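Local coordinates for protein ammonium transporter (Kuenenia stuttgartiensis, PDB 6EU6) that probably senses ammonium at the membrane with an ammonium-transporter fold and passes the signal on as part of a sensor histidine kinase, at residues A[180-192]-A[383-396]. Residues are numbered along the deposited sequence; the frame is centred on the assembly and turned at random.
With LMT (dodecyl-beta-D-maltoside), chain E; ZDM (nonyl 4-O-alpha-D-glucopyranosyl-beta-D-glucopyranoside), chain D.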
loop_
_atom_site.group_PDB
_atom_site.type_symbol
_atom_site.label_atom_id
_atom_site.label_comp_id
_atom_site.label_asym_id
_atom_site.label_seq_id
_atom_site.Cartn_x
_atom_site.Cartn_y
_atom_site.Cartn_z
ATOM N N ALA A 180 10.227 7.678 28.417
ATOM C CA ALA A 180 11.240 8.557 28.950
ATOM C C ALA A 180 11.296 9.873 28.236
ATOM O O ALA A 180 11.454 10.953 28.841
ATOM C CB ALA A 180 12.610 7.885 28.897
ATOM N N ALA A 181 11.270 9.808 26.913
ATOM C CA ALA A 181 11.306 11.055 26.151
ATOM C C ALA A 181 10.070 11.970 26.466
ATOM O O ALA A 181 10.226 13.195 26.662
ATOM C CB ALA A 181 11.419 10.745 24.656
ATOM N N ALA A 182 8.860 11.390 26.577
ATOM C CA ALA A 182 7.704 12.182 26.854
ATOM C C ALA A 182 7.814 12.869 28.251
ATOM O O ALA A 182 7.321 13.986 28.472
ATOM C CB ALA A 182 6.444 11.341 26.813
ATOM N N ILE A 183 8.399 12.156 29.173
ATOM C CA ILE A 183 8.597 12.664 30.533
ATOM C C ILE A 183 9.576 13.821 30.545
ATOM O O ILE A 183 9.299 14.857 31.084
ATOM C CB ILE A 183 9.103 11.569 31.500
ATOM C CG1 ILE A 183 7.931 10.686 31.881
ATOM C CG2 ILE A 183 9.590 12.166 32.836
ATOM C CD1 ILE A 183 8.342 9.408 32.601
ATOM N N MET A 184 10.723 13.642 29.936
ATOM C CA MET A 184 11.732 14.660 29.916
ATOM C C MET A 184 11.323 15.853 29.086
ATOM O O MET A 184 11.724 16.965 29.401
ATOM C CB MET A 184 13.032 14.015 29.431
ATOM C CG MET A 184 13.569 12.967 30.407
ATOM S SD MET A 184 13.892 13.782 32.028
ATOM C CE MET A 184 15.064 14.972 31.454
ATOM N N VAL A 185 10.541 15.680 28.017
ATOM C CA VAL A 185 10.058 16.849 27.245
ATOM C C VAL A 185 8.958 17.640 28.035
ATOM O O VAL A 185 8.855 18.870 27.980
ATOM C CB VAL A 185 9.521 16.369 25.878
ATOM C CG1 VAL A 185 8.737 17.459 25.188
ATOM C CG2 VAL A 185 10.649 15.859 25.008
ATOM N N GLY A 186 8.106 16.899 28.706
ATOM C CA GLY A 186 7.026 17.444 29.473
ATOM C C GLY A 186 5.772 17.516 28.643
ATOM O O GLY A 186 5.809 17.357 27.423
ATOM N N PRO A 187 4.657 17.818 29.287
ATOM C CA PRO A 187 3.386 17.868 28.541
ATOM C C PRO A 187 3.227 19.030 27.613
ATOM O O PRO A 187 3.925 20.050 27.689
ATOM C CB PRO A 187 2.303 17.962 29.647
ATOM C CG PRO A 187 3.063 17.827 30.961
ATOM C CD PRO A 187 4.492 18.188 30.696
ATOM N N ARG A 188 2.304 18.880 26.692
ATOM C CA ARG A 188 1.989 20.001 25.838
ATOM C C ARG A 188 1.428 21.128 26.752
ATOM O O ARG A 188 0.729 20.867 27.751
ATOM C CB ARG A 188 0.971 19.575 24.753
ATOM C CG ARG A 188 1.540 18.615 23.695
ATOM C CD ARG A 188 0.484 18.101 22.751
ATOM N NE ARG A 188 -0.306 17.078 23.464
ATOM C CZ ARG A 188 -1.295 16.365 22.928
ATOM N NH1 ARG A 188 -1.602 16.459 21.628
ATOM N NH2 ARG A 188 -1.873 15.479 23.666
ATOM N N ILE A 189 1.738 22.356 26.404
ATOM C CA ILE A 189 1.263 23.493 27.154
ATOM C C ILE A 189 -0.200 23.495 27.531
ATOM O O ILE A 189 -0.543 23.780 28.675
ATOM C CB ILE A 189 1.562 24.863 26.494
ATOM C CG1 ILE A 189 0.840 24.979 25.172
ATOM C CG2 ILE A 189 3.058 25.088 26.452
ATOM C CD1 ILE A 189 1.273 26.120 24.296
ATOM N N ASP A 190 -1.121 23.240 26.650
ATOM C CA ASP A 190 -2.520 23.325 27.210
ATOM C C ASP A 190 -3.095 21.962 27.512
ATOM O O ASP A 190 -4.299 21.790 27.422
ATOM C CB ASP A 190 -3.387 24.007 26.176
ATOM C CG ASP A 190 -2.990 23.588 24.752
ATOM O OD1 ASP A 190 -2.138 22.616 24.629
ATOM O OD2 ASP A 190 -3.442 24.277 23.793
ATOM N N LYS A 191 -2.269 20.960 27.851
ATOM C CA LYS A 191 -2.839 19.630 28.011
ATOM C C LYS A 191 -3.663 19.523 29.319
ATOM O O LYS A 191 -4.737 18.906 29.350
ATOM C CB LYS A 191 -1.711 18.570 28.019
ATOM C CG LYS A 191 -2.168 17.145 28.364
ATOM C CD LYS A 191 -3.227 16.648 27.382
ATOM C CE LYS A 191 -3.747 15.288 27.812
ATOM N NZ LYS A 191 -4.769 14.762 26.867
ATOM N N TYR A 192 -3.063 20.023 30.407
ATOM C CA TYR A 192 -3.697 19.849 31.718
ATOM C C TYR A 192 -4.190 21.154 32.273
ATOM O O TYR A 192 -3.527 22.144 32.136
ATOM C CB TYR A 192 -2.699 19.254 32.678
ATOM C CG TYR A 192 -2.247 17.878 32.219
ATOM C CD1 TYR A 192 -3.157 16.827 32.133
ATOM C CD2 TYR A 192 -0.942 17.641 31.807
ATOM C CE1 TYR A 192 -2.772 15.552 31.680
ATOM C CE2 TYR A 192 -0.524 16.352 31.378
ATOM C CZ TYR A 192 -1.478 15.301 31.336
ATOM O OH TYR A 192 -1.187 14.002 30.938
ATOM N N LYS A 383 19.533 17.190 27.559
ATOM C CA LYS A 383 18.886 18.385 27.980
ATOM C C LYS A 383 19.996 19.353 28.485
ATOM O O LYS A 383 19.882 20.552 28.353
ATOM C CB LYS A 383 17.887 18.057 29.077
ATOM C CG LYS A 383 17.119 19.248 29.592
ATOM C CD LYS A 383 16.104 18.860 30.640
ATOM C CE LYS A 383 15.378 20.065 31.203
ATOM N NZ LYS A 383 14.707 19.657 32.475
ATOM N N LYS A 384 21.080 18.807 29.005
ATOM C CA LYS A 384 22.161 19.613 29.520
ATOM C C LYS A 384 22.838 20.396 28.434
ATOM O O LYS A 384 23.442 21.406 28.728
ATOM C CB LYS A 384 23.175 18.787 30.338
ATOM C CG LYS A 384 22.627 18.480 31.724
ATOM C CD LYS A 384 23.329 17.359 32.484
ATOM C CE LYS A 384 22.583 17.126 33.793
ATOM N NZ LYS A 384 23.136 16.016 34.601
ATOM N N VAL A 385 22.752 19.970 27.187
ATOM C CA VAL A 385 23.360 20.731 26.103
ATOM C C VAL A 385 22.400 21.296 25.031
ATOM O O VAL A 385 22.825 22.093 24.191
ATOM C CB VAL A 385 24.466 19.934 25.424
ATOM C CG1 VAL A 385 25.434 19.402 26.487
ATOM C CG2 VAL A 385 23.928 18.820 24.559
ATOM N N LYS A 386 21.135 20.876 25.032
ATOM C CA LYS A 386 20.147 21.389 24.084
ATOM C C LYS A 386 18.795 21.187 24.720
ATOM O O LYS A 386 18.471 20.045 25.108
ATOM C CB LYS A 386 20.219 20.680 22.746
ATOM C CG LYS A 386 19.374 21.333 21.645
ATOM C CD LYS A 386 20.168 22.378 20.860
ATOM C CE LYS A 386 19.440 23.712 20.702
ATOM N NZ LYS A 386 19.257 24.474 21.983
ATOM N N ARG A 387 18.037 22.273 24.863
ATOM C CA ARG A 387 16.676 22.206 25.393
ATOM C C ARG A 387 15.807 21.237 24.511
ATOM O O ARG A 387 15.947 21.153 23.297
ATOM C CB ARG A 387 16.028 23.587 25.559
ATOM C CG ARG A 387 16.263 24.253 26.933
ATOM C CD ARG A 387 15.950 23.407 28.187
ATOM N NE ARG A 387 14.511 23.108 28.388
ATOM C CZ ARG A 387 13.909 21.909 28.264
ATOM N NH1 ARG A 387 14.569 20.830 27.973
ATOM N NH2 ARG A 387 12.628 21.782 28.476
ATOM N N LEU A 388 14.966 20.481 25.191
ATOM C CA LEU A 388 14.243 19.381 24.584
ATOM C C LEU A 388 12.989 19.906 23.945
ATOM O O LEU A 388 12.489 19.250 22.998
ATOM C CB LEU A 388 13.906 18.278 25.627
ATOM C CG LEU A 388 15.071 17.638 26.350
ATOM C CD1 LEU A 388 14.595 16.575 27.311
ATOM C CD2 LEU A 388 16.153 17.137 25.377
ATOM N N ARG A 389 12.413 20.979 24.515
ATOM C CA ARG A 389 11.201 21.548 23.952
ATOM C C ARG A 389 11.429 22.761 23.102
ATOM O O ARG A 389 12.427 23.465 23.240
ATOM C CB ARG A 389 10.214 22.031 24.955
ATOM C CG ARG A 389 9.976 21.231 26.120
ATOM C CD ARG A 389 9.121 22.034 27.070
ATOM N NE ARG A 389 7.760 22.326 26.608
ATOM C CZ ARG A 389 6.647 21.674 26.942
ATOM N NH1 ARG A 389 6.654 20.564 27.690
ATOM N NH2 ARG A 389 5.499 22.128 26.514
ATOM N N VAL A 390 10.450 23.048 22.264
ATOM C CA VAL A 390 10.391 24.326 21.576
ATOM C C VAL A 390 9.827 25.389 22.544
ATOM O O VAL A 390 9.286 25.065 23.617
ATOM C CB VAL A 390 9.564 24.272 20.266
ATOM C CG1 VAL A 390 10.053 23.186 19.363
ATOM C CG2 VAL A 390 8.038 24.118 20.528
ATOM N N THR A 391 9.927 26.665 22.165
ATOM C CA THR A 391 9.414 27.743 23.037
ATOM C C THR A 391 7.898 27.691 23.044
ATOM O O THR A 391 7.261 27.172 22.109
ATOM C CB THR A 391 9.889 29.142 22.593
ATOM O OG1 THR A 391 9.312 29.466 21.310
ATOM C CG2 THR A 391 11.417 29.154 22.467
ATOM N N PRO A 392 7.288 28.217 24.105
ATOM C CA PRO A 392 5.848 28.182 24.149
ATOM C C PRO A 392 5.200 28.901 22.965
ATOM O O PRO A 392 4.106 28.490 22.513
ATOM C CB PRO A 392 5.544 28.914 25.458
ATOM C CG PRO A 392 6.704 28.616 26.318
ATOM C CD PRO A 392 7.834 28.814 25.331
ATOM N N GLU A 393 5.869 29.930 22.432
ATOM C CA GLU A 393 5.284 30.729 21.346
ATOM C C GLU A 393 5.193 29.825 20.089
ATOM O O GLU A 393 4.189 29.712 19.417
ATOM C CB GLU A 393 6.132 32.018 21.057
ATOM C CG GLU A 393 6.621 32.802 22.286
ATOM C CD GLU A 393 7.989 32.338 22.865
ATOM O OE1 GLU A 393 9.047 32.448 22.174
ATOM O OE2 GLU A 393 8.008 31.876 24.039
ATOM N N GLU A 394 6.292 29.155 19.801
ATOM C CA GLU A 394 6.356 28.186 18.737
ATOM C C GLU A 394 5.347 27.032 18.895
ATOM O O GLU A 394 4.594 26.615 17.968
ATOM C CB GLU A 394 7.783 27.744 18.713
ATOM C CG GLU A 394 8.069 26.708 17.734
ATOM C CD GLU A 394 9.525 26.688 17.443
ATOM O OE1 GLU A 394 10.364 27.270 18.272
ATOM O OE2 GLU A 394 9.726 26.100 16.332
ATOM N N GLU A 395 5.220 26.596 20.132
ATOM C CA GLU A 395 4.255 25.585 20.426
ATOM C C GLU A 395 2.826 26.019 20.139
ATOM O O GLU A 395 2.062 25.262 19.568
ATOM C CB GLU A 395 4.502 25.113 21.833
ATOM C CG GLU A 395 3.577 24.016 22.245
ATOM C CD GLU A 395 3.865 23.468 23.633
ATOM O OE1 GLU A 395 4.852 23.886 24.310
ATOM O OE2 GLU A 395 3.060 22.589 24.020
ATOM N N LYS A 396 2.463 27.278 20.425
ATOM C CA LYS A 396 1.078 27.762 20.168
ATOM C C LYS A 396 0.889 28.068 18.703
ATOM O O LYS A 396 -0.125 27.752 18.157
ATOM C CB LYS A 396 0.786 29.021 20.990
ATOM C CG LYS A 396 0.743 28.756 22.482
ATOM C CD LYS A 396 0.952 30.022 23.289
ATOM C CE LYS A 396 1.590 29.705 24.623
ATOM N NZ LYS A 396 1.876 30.966 25.356
HETATM C C1B LMT E . 13.784 24.168 18.812
HETATM C C2B LMT E . 13.054 25.550 18.737
HETATM C C3B LMT E . 13.942 26.645 19.314
HETATM C C4B LMT E . 14.218 26.227 20.729
HETATM C C5B LMT E . 14.997 24.939 20.783
HETATM C C6B LMT E . 15.355 24.643 22.250
HETATM O O1B LMT E . 14.963 24.204 18.016
HETATM O O2B LMT E . 12.760 25.938 17.388
HETATM O O3B LMT E . 13.347 27.948 19.373
HETATM O "O4'" LMT E . 14.954 27.258 21.400
HETATM O O5B LMT E . 14.218 23.888 20.144
HETATM O O6B LMT E . 14.382 25.166 23.223
HETATM C "C1'" LMT E . 16.732 22.569 14.687
HETATM C "C2'" LMT E . 15.287 22.896 14.678
HETATM C "C3'" LMT E . 14.921 23.810 15.757
HETATM C "C4'" LMT E . 15.197 23.190 17.050
HETATM C "C5'" LMT E . 16.660 22.686 17.058
HETATM C "C6'" LMT E . 16.931 21.894 18.319
HETATM O "O1'" LMT E . 17.031 21.721 13.601
HETATM O "O2'" LMT E . 14.969 23.596 13.507
HETATM O "O3'" LMT E . 13.539 24.117 15.754
HETATM O "O5'" LMT E . 16.990 21.911 15.915
HETATM O "O6'" LMT E . 15.944 20.894 18.642
HETATM C C1 LMT E . 18.441 21.375 13.545
HETATM C C2 LMT E . 18.749 20.621 12.243
HETATM C C3 LMT E . 20.152 20.024 12.191
HETATM C C4 LMT E . 20.441 19.277 10.866
HETATM C C5 LMT E . 20.585 17.759 11.030
HETATM C C6 LMT E . 21.714 17.067 10.268
HETATM C C7 LMT E . 21.438 15.552 10.185
HETATM C C8 LMT E . 22.565 14.658 10.690
HETATM C C9 LMT E . 22.264 13.137 10.616
HETATM C C10 LMT E . 23.537 12.225 10.762
HETATM C C11 LMT E . 23.429 10.905 11.599
HETATM C C12 LMT E . 23.531 9.555 10.860
HETATM C C1 ZDM D . 4.245 13.653 37.515
HETATM O O1 ZDM D . 1.906 18.737 35.824
HETATM C C2 ZDM D . 3.225 14.801 37.683
HETATM O O2 ZDM D . -1.723 19.129 36.533
HETATM C C3 ZDM D . 3.115 15.917 36.601
HETATM O O3 ZDM D . 1.750 17.577 39.421
HETATM C C4 ZDM D . 4.017 15.648 35.387
HETATM O O4 ZDM D . -0.945 17.908 38.786
HETATM C C5 ZDM D . 1.450 18.450 38.321
HETATM O O5 ZDM D . 5.255 15.154 35.859
HETATM C C6 ZDM D . 5.365 13.865 36.450
HETATM O O6 ZDM D . 1.274 20.206 33.564
HETATM C C7 ZDM D . 0.055 18.147 37.788
HETATM O O7 ZDM D . 3.383 17.229 37.146
HETATM C C8 ZDM D . -0.328 19.269 36.851
HETATM C C9 ZDM D . 0.559 19.166 35.597
HETATM C C10 ZDM D . 2.287 18.144 37.095
HETATM C C11 ZDM D . 0.708 20.488 34.854
HETATM O O16 ZDM D . 5.662 12.977 35.344
HETATM C C18 ZDM D . 5.463 11.563 35.316
HETATM C C19 ZDM D . 6.219 10.813 36.393
HETATM C C22 ZDM D . 6.815 9.506 35.895
HETATM C C25 ZDM D . 6.165 8.283 36.507
HETATM C C28 ZDM D . 6.589 6.964 35.845
HETATM C C31 ZDM D . 7.816 6.337 36.486
HETATM C C34 ZDM D . 7.866 4.838 36.295
HETATM O O49 ZDM D . 3.503 12.419 37.485
HETATM O O55 ZDM D . 3.561 15.371 38.935
HETATM C C57 ZDM D . 4.332 16.919 34.585
HETATM O O61 ZDM D . 3.119 17.421 34.022
#
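R389 reaches across to the end of helix 167-185 and grips the carbonyls of V185, its last residue, and P187 in the loop beyond. R389 NH1 donates to V185 O at 2.8 Å, with the oxygen tilted from the guanidinium plane. R389 NH1 and R389 NH2 both donate to P187 O, at 2.8 and 2.9 Å, which lies in that plane. A bend at chi3 (66°) turns the guanidinium edge toward these oxygens. R389 NH2 also forms a salt bridge with E395 OE1 (2.9 Å), on the syn lone pair of that oxygen. Carbonyls and carboxylate fix the rotation of the guanidinium. A leucine in place of R389 would probably leave the V185 and P187 carbonyls without these donors and E395 without its charge partner. E395 extends its chain, with CG anti to the backbone N (chi1 -178°), and its OE2 accepts a nearly straight bond from I189 N at 2.7 Å. The I189 side chain meets E395 from the opposite direction. L388 CD1 packs on M184 CB at 3.7 Å. Beyond the helix, G186 has positive phi; a side chain there would collide with R389 NH1. An arginine thus binds the C-terminal end of a helix, beside the detergent pocket containing P187. The contact ties the loop after helix 167-185 to the link between helices 353-385 and 392-397. M184 also packs on M376 and L380 of helix 353-385.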